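Local coordinates for uncharacterized protein MJ0327 (Methanocaldococcus jannaschii DSM 2661, PDB 2QTD) that is of uncharacterised function but belongs to the dinitrogenase iron-molybdenum cofactor family and may, like its relatives, bind such a cofactor or a precursor of it, at residues I3-M11 and I52-K63; F20-I28 and S38-E46. All blocks are in the same frame, centred on the assembly; numbering follows the deposited sequence. Where two conformers were deposited one is given.

Interaction 1: I3-M11 and I52-K63. With PG4 (tetraethylene glycol), chain D.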
loop_
_atom_site.group_PDB
_atom_site.type_symbol
_atom_site.label_atom_id
_atom_site.label_comp_id
_atom_site.label_asym_id
_atom_site.label_seq_id
_atom_site.Cartn_x
_atom_site.Cartn_y
_atom_site.Cartn_z
ATOM N N ILE A 3 -13.071 0.512 10.260
ATOM C CA ILE A 3 -12.538 0.104 8.969
ATOM C C ILE A 3 -12.382 -1.437 8.857
ATOM O O ILE A 3 -11.853 -2.097 9.787
ATOM C CB ILE A 3 -11.288 0.962 8.495
ATOM C CG1 ILE A 3 -9.954 0.533 9.066
ATOM C CG2 ILE A 3 -11.513 2.468 8.776
ATOM C CD1 ILE A 3 -8.783 0.978 8.161
ATOM N N ASN A 4 -12.921 -1.949 7.748
ATOM C CA ASN A 4 -12.750 -3.307 7.268
ATOM C C ASN A 4 -12.128 -3.271 5.852
ATOM O O ASN A 4 -12.911 -3.194 4.868
ATOM C CB ASN A 4 -14.138 -3.957 7.201
ATOM C CG ASN A 4 -14.843 -3.978 8.551
ATOM O OD1 ASN A 4 -15.833 -3.268 8.777
ATOM N ND2 ASN A 4 -14.350 -4.809 9.442
HETATM N N MSE A 5 -10.790 -3.302 5.713
HETATM C CA MSE A 5 -10.123 -3.048 4.425
HETATM C C MSE A 5 -8.874 -3.892 4.213
HETATM O O MSE A 5 -8.251 -4.321 5.163
HETATM C CB MSE A 5 -9.703 -1.575 4.360
HETATM C CG MSE A 5 -10.860 -0.572 4.275
HETATM SE SE MSE A 5 -10.082 1.193 4.202
HETATM C CE MSE A 5 -9.839 1.423 2.289
ATOM N N LYS A 6 -8.493 -4.060 2.949
ATOM C CA LYS A 6 -7.235 -4.670 2.568
ATOM C C LYS A 6 -6.349 -3.532 1.995
ATOM O O LYS A 6 -6.800 -2.780 1.144
ATOM C CB LYS A 6 -7.478 -5.750 1.503
ATOM C CG LYS A 6 -6.259 -6.516 1.076
ATOM C CD LYS A 6 -6.511 -7.466 -0.098
ATOM C CE LYS A 6 -7.554 -8.516 0.186
ATOM N NZ LYS A 6 -7.506 -9.656 -0.800
ATOM N N VAL A 7 -5.126 -3.424 2.514
ATOM C CA VAL A 7 -4.218 -2.328 2.143
ATOM C C VAL A 7 -2.908 -2.927 1.670
ATOM O O VAL A 7 -2.334 -3.809 2.327
ATOM C CB VAL A 7 -3.953 -1.366 3.310
ATOM C CG1 VAL A 7 -3.075 -0.181 2.839
ATOM C CG2 VAL A 7 -5.306 -0.887 3.978
ATOM N N ALA A 8 -2.462 -2.487 0.514
ATOM C CA ALA A 8 -1.086 -2.852 0.025
ATOM C C ALA A 8 -0.038 -1.753 0.325
ATOM O O ALA A 8 -0.232 -0.584 0.010
ATOM C CB ALA A 8 -1.134 -3.206 -1.463
ATOM N N ILE A 9 1.067 -2.158 0.923
ATOM C CA ILE A 9 2.178 -1.240 1.297
ATOM C C ILE A 9 3.433 -1.616 0.562
ATOM O O ILE A 9 3.889 -2.778 0.631
ATOM C CB ILE A 9 2.436 -1.247 2.819
ATOM C CG1 ILE A 9 1.087 -1.122 3.549
ATOM C CG2 ILE A 9 3.502 -0.145 3.173
ATOM C CD1 ILE A 9 1.107 -1.079 5.017
ATOM N N SER A 10 4.064 -0.626 -0.079
ATOM C CA SER A 10 5.289 -0.881 -0.846
ATOM C C SER A 10 6.472 -0.954 0.130
ATOM O O SER A 10 6.812 0.026 0.769
ATOM C CB SER A 10 5.442 0.249 -1.838
ATOM O OG SER A 10 5.562 1.494 -1.179
HETATM N N MSE A 11 7.080 -2.137 0.227
HETATM C CA MSE A 11 8.100 -2.427 1.250
HETATM C C MSE A 11 9.493 -2.773 0.711
HETATM O O MSE A 11 9.665 -3.516 -0.259
HETATM C CB MSE A 11 7.644 -3.582 2.161
HETATM C CG MSE A 11 6.417 -3.266 3.017
HETATM SE SE MSE A 11 6.817 -1.870 4.320
HETATM C CE MSE A 11 8.367 -2.636 5.328
ATOM N N ILE A 52 -0.775 -8.478 -7.432
ATOM C CA ILE A 52 -1.236 -7.350 -6.650
ATOM C C ILE A 52 -2.591 -6.859 -7.207
ATOM O O ILE A 52 -3.498 -6.488 -6.454
ATOM C CB ILE A 52 -0.114 -6.254 -6.587
ATOM C CG1 ILE A 52 -0.340 -5.278 -5.442
ATOM C CG2 ILE A 52 0.055 -5.527 -7.950
ATOM C CD1 ILE A 52 0.650 -4.142 -5.474
ATOM N N VAL A 53 -2.765 -6.910 -8.522
ATOM C CA VAL A 53 -4.044 -6.546 -9.110
ATOM C C VAL A 53 -5.149 -7.538 -8.693
ATOM O O VAL A 53 -6.265 -7.123 -8.388
ATOM C CB VAL A 53 -3.953 -6.433 -10.686
ATOM C CG1 VAL A 53 -5.323 -6.160 -11.306
ATOM C CG2 VAL A 53 -2.982 -5.355 -11.060
ATOM N N LYS A 54 -4.828 -8.835 -8.680
ATOM C CA LYS A 54 -5.787 -9.888 -8.313
ATOM C C LYS A 54 -6.273 -9.835 -6.838
ATOM O O LYS A 54 -7.357 -10.334 -6.506
ATOM C CB LYS A 54 -5.193 -11.277 -8.602
ATOM C CG LYS A 54 -4.961 -11.594 -10.090
ATOM C CD LYS A 54 -4.509 -13.049 -10.252
ATOM N N GLU A 55 -5.464 -9.249 -5.956
ATOM C CA GLU A 55 -5.816 -9.084 -4.529
ATOM C C GLU A 55 -7.021 -8.197 -4.277
ATOM O O GLU A 55 -7.688 -8.335 -3.254
ATOM C CB GLU A 55 -4.598 -8.481 -3.764
ATOM C CG GLU A 55 -3.454 -9.429 -3.505
ATOM C CD GLU A 55 -3.846 -10.568 -2.553
ATOM O OE1 GLU A 55 -4.594 -10.344 -1.540
ATOM O OE2 GLU A 55 -3.418 -11.687 -2.849
ATOM N N ASN A 56 -7.290 -7.290 -5.214
ATOM C CA ASN A 56 -8.465 -6.403 -5.134
ATOM C C ASN A 56 -8.434 -5.582 -3.822
ATOM O O ASN A 56 -9.400 -5.572 -3.031
ATOM C CB ASN A 56 -9.751 -7.209 -5.274
ATOM C CG ASN A 56 -10.960 -6.356 -5.616
ATOM O OD1 ASN A 56 -10.825 -5.236 -6.131
ATOM N ND2 ASN A 56 -12.164 -6.897 -5.367
ATOM N N VAL A 57 -7.300 -4.932 -3.598
ATOM C CA VAL A 57 -7.067 -4.167 -2.367
ATOM C C VAL A 57 -7.979 -2.929 -2.374
ATOM O O VAL A 57 -8.486 -2.500 -3.430
ATOM C CB VAL A 57 -5.555 -3.808 -2.118
ATOM C CG1 VAL A 57 -4.681 -5.087 -2.119
ATOM C CG2 VAL A 57 -5.032 -2.738 -3.116
ATOM N N ASN A 58 -8.241 -2.402 -1.202
ATOM C CA ASN A 58 -9.007 -1.162 -1.066
ATOM C C ASN A 58 -8.112 0.086 -1.208
ATOM O O ASN A 58 -8.598 1.161 -1.580
ATOM C CB ASN A 58 -9.761 -1.117 0.270
ATOM C CG ASN A 58 -10.714 -2.288 0.466
ATOM O OD1 ASN A 58 -10.363 -3.306 1.068
ATOM N ND2 ASN A 58 -11.929 -2.154 -0.070
ATOM N N ALA A 59 -6.837 -0.019 -0.887
ATOM C CA ALA A 59 -5.975 1.144 -0.734
ATOM C C ALA A 59 -4.547 0.715 -0.910
ATOM O O ALA A 59 -4.226 -0.483 -0.675
ATOM C CB ALA A 59 -6.180 1.752 0.650
ATOM N N ILE A 60 -3.688 1.664 -1.334
ATOM C CA ILE A 60 -2.238 1.508 -1.383
ATOM C C ILE A 60 -1.607 2.571 -0.484
ATOM O O ILE A 60 -2.100 3.700 -0.479
ATOM C CB ILE A 60 -1.711 1.636 -2.851
ATOM C CG1 ILE A 60 -2.079 0.424 -3.687
ATOM C CG2 ILE A 60 -0.176 1.828 -2.897
ATOM C CD1 ILE A 60 -1.994 0.623 -5.251
ATOM N N ILE A 61 -0.523 2.228 0.221
ATOM C CA ILE A 61 0.352 3.173 0.955
ATOM C C ILE A 61 1.702 3.073 0.292
ATOM O O ILE A 61 2.259 1.995 0.181
ATOM C CB ILE A 61 0.409 2.931 2.439
ATOM C CG1 ILE A 61 -0.967 3.029 3.068
ATOM C CG2 ILE A 61 1.373 3.891 3.130
ATOM C CD1 ILE A 61 -0.951 2.593 4.561
ATOM N N CYS A 62 2.181 4.220 -0.193
ATOM C CA CYS A 62 3.506 4.346 -0.786
ATOM C C CYS A 62 4.019 5.786 -0.640
ATOM O O CYS A 62 3.304 6.665 -0.238
ATOM C CB CYS A 62 3.473 3.935 -2.259
ATOM S SG CYS A 62 2.447 5.032 -3.324
ATOM N N LYS A 63 5.296 5.967 -0.929
ATOM C CA LYS A 63 5.923 7.274 -0.878
ATOM C C LYS A 63 5.857 7.961 -2.209
ATOM O O LYS A 63 5.742 9.180 -2.245
ATOM C CB LYS A 63 7.362 7.166 -0.421
ATOM C CG LYS A 63 7.556 6.751 1.013
ATOM C CD LYS A 63 9.010 6.890 1.386
ATOM C CE LYS A 63 9.363 6.407 2.778
ATOM N NZ LYS A 63 10.798 6.707 3.077
HETATM C C4 PG4 D . -10.889 -10.774 0.758
HETATM O O3 PG4 D . -9.641 -11.462 0.882
HETATM C C5 PG4 D . -9.586 -12.630 0.057
HETATM C C6 PG4 D . -8.133 -13.081 -0.100
HETATM O O4 PG4 D . -7.880 -13.607 -1.408
HETATM C C7 PG4 D . -7.623 -12.651 -2.435
HETATM C C8 PG4 D . -7.045 -13.401 -3.618
HETATM O O5 PG4 D . -5.787 -13.924 -3.188
HETATM O O HOH W 1 6.995 3.782 -1.783
#

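Interaction 2: F20-I28 and S38-E46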
loop_
_atom_site.group_PDB
_atom_site.type_symbol
_atom_site.label_atom_id
_atom_site.label_comp_id
_atom_site.label_asym_id
_atom_site.label_seq_id
_atom_site.Cartn_x
_atom_site.Cartn_y
_atom_site.Cartn_z
ATOM N N PHE A 20 6.537 2.811 -5.205
ATOM C CA PHE A 20 5.720 1.669 -5.533
ATOM C C PHE A 20 6.485 0.778 -6.488
ATOM O O PHE A 20 6.382 -0.459 -6.393
ATOM C CB PHE A 20 4.389 2.164 -6.148
ATOM C CG PHE A 20 3.401 1.096 -6.441
ATOM C CD1 PHE A 20 2.570 0.632 -5.438
ATOM C CD2 PHE A 20 3.272 0.567 -7.714
ATOM C CE1 PHE A 20 1.597 -0.328 -5.702
ATOM C CE2 PHE A 20 2.333 -0.404 -7.974
ATOM C CZ PHE A 20 1.511 -0.868 -6.969
ATOM N N GLU A 21 7.256 1.385 -7.382
ATOM C CA GLU A 21 7.943 0.645 -8.444
ATOM C C GLU A 21 9.218 -0.053 -7.956
ATOM O O GLU A 21 9.513 -1.140 -8.416
ATOM C CB GLU A 21 8.236 1.554 -9.647
ATOM C CG GLU A 21 6.968 2.053 -10.353
ATOM C CD GLU A 21 6.221 3.150 -9.595
ATOM O OE1 GLU A 21 6.831 3.880 -8.807
ATOM O OE2 GLU A 21 4.994 3.257 -9.760
ATOM N N ASP A 22 9.959 0.565 -7.030
ATOM C CA ASP A 22 11.271 0.079 -6.630
ATOM C C ASP A 22 11.254 -0.921 -5.467
ATOM O O ASP A 22 12.301 -1.491 -5.127
ATOM C CB ASP A 22 12.220 1.273 -6.378
ATOM C CG ASP A 22 12.349 1.691 -4.909
ATOM O OD1 ASP A 22 11.373 1.801 -4.187
ATOM O OD2 ASP A 22 13.485 1.968 -4.473
ATOM N N CYS A 23 10.081 -1.141 -4.870
ATOM C CA CYS A 23 10.013 -1.976 -3.663
ATOM C C CYS A 23 10.484 -3.416 -3.887
ATOM O O CYS A 23 10.522 -3.923 -5.021
ATOM C CB CYS A 23 8.636 -1.944 -3.021
ATOM S SG CYS A 23 7.290 -2.699 -3.905
ATOM N N LYS A 24 10.930 -4.030 -2.806
ATOM C CA LYS A 24 11.226 -5.481 -2.834
ATOM C C LYS A 24 9.958 -6.296 -2.872
ATOM O O LYS A 24 9.857 -7.295 -3.605
ATOM C CB LYS A 24 12.139 -5.856 -1.645
ATOM C CG LYS A 24 12.480 -7.352 -1.513
ATOM C CD LYS A 24 13.333 -7.850 -2.707
ATOM C CE LYS A 24 13.459 -9.397 -2.773
ATOM N NZ LYS A 24 14.409 -9.792 -3.861
ATOM N N TYR A 25 8.960 -5.878 -2.085
ATOM C CA TYR A 25 7.684 -6.612 -1.978
ATOM C C TYR A 25 6.575 -5.675 -1.569
ATOM O O TYR A 25 6.859 -4.574 -1.076
ATOM C CB TYR A 25 7.761 -7.808 -1.005
ATOM C CG TYR A 25 7.902 -7.438 0.463
ATOM C CD1 TYR A 25 9.130 -7.115 0.983
ATOM C CD2 TYR A 25 6.829 -7.449 1.339
ATOM C CE1 TYR A 25 9.289 -6.777 2.347
ATOM C CE2 TYR A 25 6.986 -7.105 2.701
ATOM C CZ TYR A 25 8.210 -6.782 3.186
ATOM O OH TYR A 25 8.413 -6.451 4.510
ATOM N N PHE A 26 5.329 -6.114 -1.823
ATOM C CA PHE A 26 4.091 -5.510 -1.354
ATOM C C PHE A 26 3.654 -6.298 -0.140
ATOM O O PHE A 26 3.592 -7.557 -0.168
ATOM C CB PHE A 26 2.999 -5.550 -2.413
ATOM C CG PHE A 26 3.432 -4.990 -3.728
ATOM C CD1 PHE A 26 3.574 -3.617 -3.871
ATOM C CD2 PHE A 26 3.672 -5.820 -4.799
ATOM C CE1 PHE A 26 3.985 -3.088 -5.105
ATOM C CE2 PHE A 26 4.069 -5.299 -6.040
ATOM C CZ PHE A 26 4.226 -3.942 -6.177
ATOM N N LEU A 27 3.490 -5.588 0.971
ATOM C CA LEU A 27 2.857 -6.129 2.167
ATOM C C LEU A 27 1.333 -5.940 2.058
ATOM O O LEU A 27 0.839 -4.796 2.011
ATOM C CB LEU A 27 3.434 -5.476 3.419
ATOM C CG LEU A 27 2.861 -5.951 4.783
ATOM C CD1 LEU A 27 3.261 -7.412 5.037
ATOM C CD2 LEU A 27 3.414 -5.094 5.885
ATOM N N ILE A 28 0.583 -7.057 2.038
ATOM C CA ILE A 28 -0.872 -7.014 1.971
ATOM C C ILE A 28 -1.395 -7.186 3.404
ATOM O O ILE A 28 -1.189 -8.222 4.037
ATOM C CB ILE A 28 -1.453 -8.069 1.006
ATOM C CG1 ILE A 28 -0.785 -8.084 -0.369
ATOM C CG2 ILE A 28 -2.944 -7.910 0.861
ATOM C CD1 ILE A 28 -0.723 -6.750 -1.069
ATOM N N SER A 38 -4.255 -9.890 9.453
ATOM C CA SER A 38 -3.338 -10.760 8.763
ATOM C C SER A 38 -2.425 -9.991 7.808
ATOM O O SER A 38 -2.681 -8.810 7.473
ATOM C CB SER A 38 -4.125 -11.795 7.955
ATOM O OG SER A 38 -4.712 -11.149 6.858
ATOM N N THR A 39 -1.363 -10.676 7.369
ATOM C CA THR A 39 -0.367 -10.126 6.493
ATOM C C THR A 39 0.070 -11.165 5.478
ATOM O O THR A 39 -0.010 -12.370 5.705
ATOM C CB THR A 39 0.893 -9.582 7.251
ATOM O OG1 THR A 39 1.611 -10.665 7.843
ATOM C CG2 THR A 39 0.462 -8.492 8.343
ATOM N N LYS A 40 0.557 -10.684 4.346
ATOM C CA LYS A 40 1.034 -11.517 3.282
ATOM C C LYS A 40 2.084 -10.725 2.439
ATOM O O LYS A 40 1.910 -9.528 2.161
ATOM C CB LYS A 40 -0.139 -11.947 2.416
ATOM C CG LYS A 40 0.247 -12.915 1.324
ATOM C CD LYS A 40 -0.937 -13.622 0.720
ATOM C CE LYS A 40 -1.671 -12.782 -0.280
ATOM N NZ LYS A 40 -2.552 -13.578 -1.206
ATOM N N VAL A 41 3.157 -11.423 2.048
ATOM C CA VAL A 41 4.183 -10.873 1.160
ATOM C C VAL A 41 3.930 -11.261 -0.285
ATOM O O VAL A 41 3.747 -12.448 -0.592
ATOM C CB VAL A 41 5.520 -11.410 1.589
ATOM C CG1 VAL A 41 6.620 -11.052 0.596
ATOM C CG2 VAL A 41 5.807 -10.914 3.010
ATOM N N ILE A 42 3.918 -10.265 -1.158
ATOM C CA ILE A 42 3.900 -10.486 -2.617
ATOM C C ILE A 42 5.175 -9.834 -3.180
ATOM O O ILE A 42 5.321 -8.613 -3.145
ATOM C CB ILE A 42 2.624 -9.933 -3.308
ATOM C CG1 ILE A 42 1.312 -10.612 -2.813
ATOM C CG2 ILE A 42 2.755 -10.091 -4.827
ATOM C CD1 ILE A 42 0.024 -10.135 -3.500
ATOM N N PHE A 43 6.097 -10.639 -3.697
ATOM C CA PHE A 43 7.335 -10.051 -4.266
ATOM C C PHE A 43 7.045 -9.196 -5.487
ATOM O O PHE A 43 6.130 -9.486 -6.238
ATOM C CB PHE A 43 8.392 -11.129 -4.506
ATOM C CG PHE A 43 8.974 -11.661 -3.229
ATOM C CD1 PHE A 43 9.665 -10.813 -2.371
ATOM C CD2 PHE A 43 8.766 -12.987 -2.846
ATOM C CE1 PHE A 43 10.202 -11.266 -1.184
ATOM C CE2 PHE A 43 9.284 -13.478 -1.640
ATOM C CZ PHE A 43 9.990 -12.615 -0.794
ATOM N N ASN A 44 7.755 -8.080 -5.615
ATOM C CA ASN A 44 7.588 -7.153 -6.732
ATOM C C ASN A 44 8.389 -7.642 -7.953
ATOM O O ASN A 44 9.346 -6.994 -8.394
ATOM C CB ASN A 44 8.047 -5.765 -6.306
ATOM C CG ASN A 44 7.785 -4.712 -7.353
ATOM O OD1 ASN A 44 6.922 -4.883 -8.249
ATOM N ND2 ASN A 44 8.508 -3.612 -7.244
ATOM N N ASP A 45 7.986 -8.791 -8.492
ATOM C CA ASP A 45 8.583 -9.339 -9.721
ATOM C C ASP A 45 7.479 -9.328 -10.775
ATOM O O ASP A 45 6.409 -8.792 -10.509
ATOM C CB ASP A 45 9.254 -10.702 -9.486
ATOM C CG ASP A 45 8.325 -11.774 -8.913
ATOM O OD1 ASP A 45 7.105 -11.629 -8.989
ATOM O OD2 ASP A 45 8.840 -12.775 -8.365
ATOM N N GLU A 46 7.738 -9.866 -11.969
ATOM C CA GLU A 46 6.729 -9.870 -13.051
ATOM C C GLU A 46 5.387 -10.498 -12.607
ATOM O O GLU A 46 4.323 -9.937 -12.858
ATOM C CB GLU A 46 7.261 -10.567 -14.312
HETATM O O HOH W 2 5.925 -2.313 -8.609
#

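Interaction 1: I3-M11 and I52-K63
Lys6 is gripped from both ends by the segment 52-63. Its backbone N-H points almost straight at the Asn58 side chain (Lys6 N to Asn58 OD1 2.8 Å, 172° at the hydrogen), and Asn58 returns its own backbone N to Lys6 O at 2.8 Å, an acceptor that also takes a weak bond from Ala59 N. With CG anti to the backbone N (chi1 -177°) and a bend at chi3, the lysine chain crosses Val57 CG1 and delivers its ammonium to Glu55. There Lys6 NZ lies in the plane of the backbone carbonyl, on a lone pair of Glu55 O at 2.8 Å, and forms a salt bridge to Glu55 OE1 at 3.1 Å from above the carboxylate plane. Lys40 pairs with Glu55 OE2, to which a bound tetraethylene glycol, probably from the crystallisation liquor, also donates through O5 while its O3 takes a weak bond from Lys6 NZ. Were Lys6 shortened to an alanine, Glu55 O would probably lose this donor, OE1 its salt-bridge mate, and Val57 CG1 the aliphatic chain lying across it. Further along, Ala8 N donates to Ala59 O, Ala8 O accepts from Ile61 N at 2.8 Å, Ser10 N reaches Ile61 O, and a water joins Ser10 OG to Lys63 N. Val7 CG1 packs on Ile61 CG1 (3.8 Å) on the face covered by helix 87-95, while Ala8 and Ile60 face helices 46-54 and 67-74. Central strand 5-11, paired in parallel with 59-62, which follows helix 46-54 after a short loop, belongs to the mixed five-stranded sheet of a ribonuclease H-like fold.

Interaction 2: F20-I28 and S38-E46
Asn44 reaches across to segment 20-28 with its amide, CG anti to the backbone N (chi1 -174°). ND2 gives one hydrogen to Cys23 O (3.0 Å, 164°) and another, more bent, to Glu21 O at 2.9 Å; both acceptors lie in the amide plane, which probably fixes its rotation. A water donates to Asn44 OD1 and to Phe20 O, and Lys49 also bonds to OD1. The Phe26 ring crosses this amide with CZ 3.5 Å from Asn44 OD1, its plane turned 58° from that of the amide. Phe26 CE1 lies over one face of the Phe20 ring, and Ile52 of helix 46-54 packs against both phenylalanines. Asn44 N bonds to Lys24 O at 3.0 Å, at the mouth of the antiparallel hairpin of strands 25-32 and 35-43; on the edge toward strand 5-11, Lys24 and Tyr25 both face Met11 in a classic beta bulge. Along the hairpin, Phe26 and Ile42 exchange both backbone bonds, and Ile28 N donates to Lys40 O. On the sheet face carrying Tyr25, Val41 and Phe43, Tyr25 CD2 meets Val41 CG1 at 3.7 Å; on the other, Ile28 CG1 meets Ile42 CD1 at 3.8 Å, and Ala8 touches Ile28.

How the interactions relate
Strand 5-11 comes first in the chain; its parallel partner, strand 59-62, arrives only after some forty intervening residues, so interaction 1 closes the longer loop. Interaction 2 lies wholly within that loop: segment 20-28 follows the first strand, and the chain turns back through strand 35-43 to close the hairpin before helix 46-54, which runs into segment 52-63. The two contacts therefore nest without crossing. Strand 5-11 stands between strands 25-32 and 59-62 in the same sheet, with Met11 N probably bonded to Tyr25 O. Helix 46-54 makes a second tie by lying against the hairpin, and the salt bridge of Glu55 with Lys40 a third.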